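Local coordinates for protein Trypsin/chymotrypsin inhibitor (Alocasia macrorrhizos, PDB 5YCZ) that inhibits the serine proteases trypsin and alpha-chymotrypsin as a homodimeric plant Kunitz-type inhibitor with a beta-trefoil fold, at residues Trp90-Glu95 and Ile133-Cys138. Residues are numbered along the deposited sequence; the frame is centred on the assembly and turned at random.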
loop_
_atom_site.group_PDB
_atom_site.type_symbol
_atom_site.label_atom_id
_atom_site.label_comp_id
_atom_site.label_asym_id
_atom_site.label_seq_id
_atom_site.Cartn_x
_atom_site.Cartn_y
_atom_site.Cartn_z
ATOM N N TRP A 90 -3.235 1.916 8.570
ATOM C CA TRP A 90 -3.303 2.517 9.891
ATOM C C TRP A 90 -4.092 1.634 10.838
ATOM O O TRP A 90 -5.123 1.066 10.468
ATOM C CB TRP A 90 -3.992 3.867 9.832
ATOM C CG TRP A 90 -3.297 4.947 9.147
ATOM C CD1 TRP A 90 -2.261 4.858 8.262
ATOM C CD2 TRP A 90 -3.601 6.329 9.278
ATOM N NE1 TRP A 90 -1.905 6.113 7.834
ATOM C CE2 TRP A 90 -2.713 7.031 8.447
ATOM C CE3 TRP A 90 -4.539 7.042 10.029
ATOM C CZ2 TRP A 90 -2.732 8.403 8.344
ATOM C CZ3 TRP A 90 -4.566 8.402 9.928
ATOM C CH2 TRP A 90 -3.665 9.080 9.092
ATOM N N THR A 91 -3.639 1.569 12.082
ATOM C CA THR A 91 -4.421 0.943 13.133
ATOM C C THR A 91 -4.123 1.710 14.407
ATOM O O THR A 91 -3.029 2.259 14.575
ATOM C CB THR A 91 -4.099 -0.561 13.271
ATOM O OG1 THR A 91 -4.815 -1.134 14.382
ATOM C CG2 THR A 91 -2.599 -0.769 13.454
ATOM N N PHE A 92 -5.108 1.804 15.280
ATOM C CA PHE A 92 -4.913 2.570 16.502
ATOM C C PHE A 92 -4.456 1.620 17.593
ATOM O O PHE A 92 -5.231 0.771 18.040
ATOM C CB PHE A 92 -6.180 3.311 16.920
ATOM C CG PHE A 92 -5.954 4.242 18.076
ATOM C CD1 PHE A 92 -5.283 5.439 17.890
ATOM C CD2 PHE A 92 -6.385 3.905 19.349
ATOM C CE1 PHE A 92 -5.055 6.294 18.947
ATOM C CE2 PHE A 92 -6.151 4.746 20.417
ATOM C CZ PHE A 92 -5.486 5.950 20.218
ATOM N N ASP A 93 -3.194 1.744 18.001
ATOM C CA ASP A 93 -2.663 0.966 19.121
ATOM C C ASP A 93 -3.233 1.574 20.392
ATOM O O ASP A 93 -2.850 2.677 20.794
ATOM C CB ASP A 93 -1.135 0.984 19.111
ATOM C CG ASP A 93 -0.496 0.155 20.264
ATOM O OD1 ASP A 93 -1.206 -0.277 21.195
ATOM O OD2 ASP A 93 0.741 -0.056 20.245
ATOM N N ARG A 94 -4.181 0.869 21.020
ATOM C CA ARG A 94 -4.803 1.394 22.233
ATOM C C ARG A 94 -3.862 1.353 23.427
ATOM O O ARG A 94 -4.060 2.115 24.373
ATOM C CB ARG A 94 -6.088 0.627 22.567
ATOM C CG ARG A 94 -7.275 0.934 21.651
ATOM C CD ARG A 94 -8.545 0.268 22.148
ATOM N NE ARG A 94 -8.276 -1.093 22.607
ATOM C CZ ARG A 94 -8.562 -2.188 21.907
ATOM N NH1 ARG A 94 -8.271 -3.389 22.405
ATOM N NH2 ARG A 94 -9.130 -2.078 20.706
ATOM N N GLU A 95 -2.841 0.493 23.422
ATOM C CA GLU A 95 -1.909 0.517 24.545
ATOM C C GLU A 95 -1.012 1.744 24.477
ATOM O O GLU A 95 -0.792 2.412 25.493
ATOM C CB GLU A 95 -1.069 -0.756 24.586
ATOM C CG GLU A 95 -0.876 -1.385 25.999
ATOM C CD GLU A 95 -0.297 -0.438 27.124
ATOM O OE1 GLU A 95 0.521 0.471 26.864
ATOM O OE2 GLU A 95 -0.595 -0.665 28.323
ATOM N N ILE A 133 -9.950 13.253 11.392
ATOM C CA ILE A 133 -10.050 11.801 11.391
ATOM C C ILE A 133 -10.469 11.343 12.773
ATOM O O ILE A 133 -9.937 11.812 13.788
ATOM C CB ILE A 133 -8.729 11.149 10.989
ATOM C CG1 ILE A 133 -8.311 11.710 9.631
ATOM C CG2 ILE A 133 -8.873 9.629 11.006
ATOM C CD1 ILE A 133 -7.359 10.820 8.884
ATOM N N GLU A 134 -11.426 10.438 12.815
ATOM C CA GLU A 134 -11.873 9.867 14.064
ATOM C C GLU A 134 -11.494 8.405 14.079
ATOM O O GLU A 134 -11.466 7.760 13.031
ATOM C CB GLU A 134 -13.374 10.024 14.223
ATOM C CG GLU A 134 -13.767 11.457 14.530
ATOM C CD GLU A 134 -14.995 11.525 15.400
ATOM O OE1 GLU A 134 -14.857 11.355 16.642
ATOM O OE2 GLU A 134 -16.092 11.724 14.828
ATOM N N VAL A 135 -11.173 7.907 15.270
ATOM C CA VAL A 135 -10.957 6.486 15.515
ATOM C C VAL A 135 -12.305 5.857 15.866
ATOM O O VAL A 135 -12.868 6.148 16.921
ATOM C CB VAL A 135 -9.947 6.286 16.648
ATOM C CG1 VAL A 135 -9.515 4.841 16.730
ATOM C CG2 VAL A 135 -8.773 7.228 16.456
ATOM N N CYS A 136 -12.841 4.996 14.999
ATOM C CA CYS A 136 -14.194 4.462 15.204
ATOM C C CYS A 136 -14.209 2.943 15.109
ATOM O O CYS A 136 -14.519 2.377 14.058
ATOM C CB CYS A 136 -15.190 5.060 14.207
ATOM S SG CYS A 136 -15.471 6.839 14.386
ATOM N N PRO A 137 -13.904 2.254 16.199
ATOM C CA PRO A 137 -13.802 0.792 16.140
ATOM C C PRO A 137 -15.036 0.099 15.601
ATOM O O PRO A 137 -14.921 -1.029 15.109
ATOM C CB PRO A 137 -13.544 0.412 17.601
ATOM C CG PRO A 137 -12.822 1.572 18.139
ATOM C CD PRO A 137 -13.409 2.789 17.473
ATOM N N CYS A 138 -16.203 0.722 15.642
ATOM C CA CYS A 138 -17.421 0.074 15.174
ATOM C C CYS A 138 -17.761 0.550 13.772
ATOM O O CYS A 138 -17.849 1.757 13.528
ATOM C CB CYS A 138 -18.587 0.356 16.118
ATOM S SG CYS A 138 -18.402 -0.465 17.693
#
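With CG anti to the backbone N (chi1 -173°), Phe92 lies against Val135, whose CG1 is likewise anti to its own N (-169°) and reaches across to the root of the ring. Val135 CG1 sits 3.7 Å from Phe92 CB and 3.9 Å from Phe92 CG, while its other methyl, CG2, lies more loosely by Phe92 CD1, 4.2 Å away. Two residues earlier in each segment a second aromatic-aliphatic pair forms: Ile133 extends its CD1 methyl to the six-membered ring of Trp90, 3.8 Å from CZ3 and 4.1 Å from CH2. In both pairs the side chains cross at about a right angle, and Val135 CG1 and Ile133 CD1 each approach the ring obliquely. No hydrogen bond joins the segments, and apolar packing alone carries this buried contact. Beyond Phe92 the chain turns away, Asp93 OD1 accepting from Glu95 N (2.9 Å) in an Asx turn. Past Val135, Cys136 and Cys138 are disulfide-bonded to Cys151 and Cys147, respectively. The contact belongs to the apolar interior of the beta-trefoil, where Leu155 of strand 153-159 touches Trp90, Ile133 and Val135, Ile168 of strand 164-168 meets Phe92 and Val135, and Val99 of strand 98-100 packs on both aromatic residues.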